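Local structure of hypothetical protein (Bacteroides caccae, 4M8R) at residues Val384-Ser387 with Arg393-Ser396. The protein is of unknown function but joins an N-terminal Ig-like domain to a WD40-like domain that is probably built as a beta-propeller. Numbering follows the deposited sequence.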
# COMPACT_ATOMS: atom_id res chain seq x y z
N VAL A 384 25.97 -17.18 7.02
CA VAL A 384 26.36 -18.51 7.46
C VAL A 384 27.53 -18.44 8.43
O VAL A 384 28.42 -17.61 8.28
CB VAL A 384 26.75 -19.37 6.24
CG1 VAL A 384 27.27 -20.73 6.68
CG2 VAL A 384 25.56 -19.52 5.31
N LEU A 385 27.50 -19.32 9.43
CA LEU A 385 28.56 -19.43 10.41
C LEU A 385 29.25 -20.79 10.27
O LEU A 385 28.61 -21.83 10.44
CB LEU A 385 27.98 -19.28 11.82
CG LEU A 385 28.97 -19.19 12.98
CD1 LEU A 385 29.75 -17.88 12.95
CD2 LEU A 385 28.22 -19.32 14.30
N PHE A 386 30.55 -20.77 9.95
CA PHE A 386 31.36 -21.99 9.78
C PHE A 386 32.31 -22.20 10.94
O PHE A 386 32.63 -21.26 11.66
CB PHE A 386 32.25 -21.90 8.55
CG PHE A 386 31.52 -21.54 7.30
CD1 PHE A 386 30.75 -22.49 6.64
CD2 PHE A 386 31.62 -20.26 6.77
CE1 PHE A 386 30.07 -22.16 5.48
CE2 PHE A 386 30.95 -19.93 5.61
CZ PHE A 386 30.17 -20.88 4.97
N SER A 387 32.78 -23.44 11.09
CA SER A 387 33.93 -23.74 11.93
C SER A 387 34.94 -24.55 11.12
O SER A 387 34.57 -25.20 10.15
CB SER A 387 33.50 -24.52 13.17
OG SER A 387 32.77 -25.68 12.82
N ARG A 393 36.31 -19.78 13.77
CA ARG A 393 34.98 -19.60 13.20
C ARG A 393 34.91 -18.46 12.18
O ARG A 393 35.61 -17.46 12.31
CB ARG A 393 33.94 -19.39 14.31
CG ARG A 393 33.23 -20.67 14.70
CD ARG A 393 32.49 -20.55 16.01
NE ARG A 393 31.65 -21.72 16.26
CZ ARG A 393 32.09 -22.92 16.63
NH1 ARG A 393 33.39 -23.16 16.81
NH2 ARG A 393 31.23 -23.91 16.81
N THR A 394 34.06 -18.63 11.17
CA THR A 394 33.94 -17.67 10.07
C THR A 394 32.48 -17.32 9.82
O THR A 394 31.61 -18.19 9.90
CB THR A 394 34.55 -18.26 8.78
OG1 THR A 394 35.87 -18.75 9.05
CG2 THR A 394 34.63 -17.20 7.67
N THR A 395 32.22 -16.05 9.52
CA THR A 395 30.88 -15.59 9.17
C THR A 395 30.91 -15.09 7.73
O THR A 395 31.77 -14.28 7.38
CB THR A 395 30.44 -14.44 10.09
OG1 THR A 395 30.71 -14.78 11.45
CG2 THR A 395 28.95 -14.16 9.92
N SER A 396 29.99 -15.57 6.90
CA SER A 396 30.02 -15.24 5.48
C SER A 396 28.64 -15.19 4.83
O SER A 396 27.76 -15.99 5.16
CB SER A 396 30.91 -16.24 4.74
OG SER A 396 31.42 -15.67 3.55
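Val384 and Ser396 pair through two backbone hydrogen bonds, Val384 N to Ser396 O (2.8 Å) and Ser396 N to Val384 O (2.9 Å). Two residues further along the first strand, and two back on the second, Phe386 and Thr394 repeat the pattern: Phe386 N reaches Thr394 O at 2.8 Å, nearly straight at 168° and in the carbonyl plane, whereas Thr394 N approaches Phe386 O from above that plane. Between them Leu385 and Thr395 form a non-hydrogen-bonded pair, where Leu385 CA lends a C-H to Thr394 O (3.3 Å).

Side chains meet on both faces of the pair of strands; apolar Val384, Leu385 and Phe386 suit their buried positions. Phe386 CG lies beside its own backbone N (chi1 -52°), which carries the ring edge to Ser396 CB, 3.8 Å from CE2, while Val384 CG1 lies against one ring face. Trp405, on strand 404-407, meets the Phe386 ring edge-to-face. Small Ser396 suits this buried spot, its OG hydrogen-bonded to Asp407 OD1. On the other face Leu385 CD1 bends toward Thr395 OG1 (3.6 Å), and beta-branched Thr395 favours the extended backbone.

At the hairpin's loop end, partly exposed Arg393 lays one guanidinium face over Ser387 CB, 3.9 Å from NH1; its long arm lets NH2 hydrogen-bond Asn417.

Strands 381-387 and 394-399 thus make an antiparallel hairpin, the two middle strands of a four-stranded sheet consistent with a beta-propeller blade.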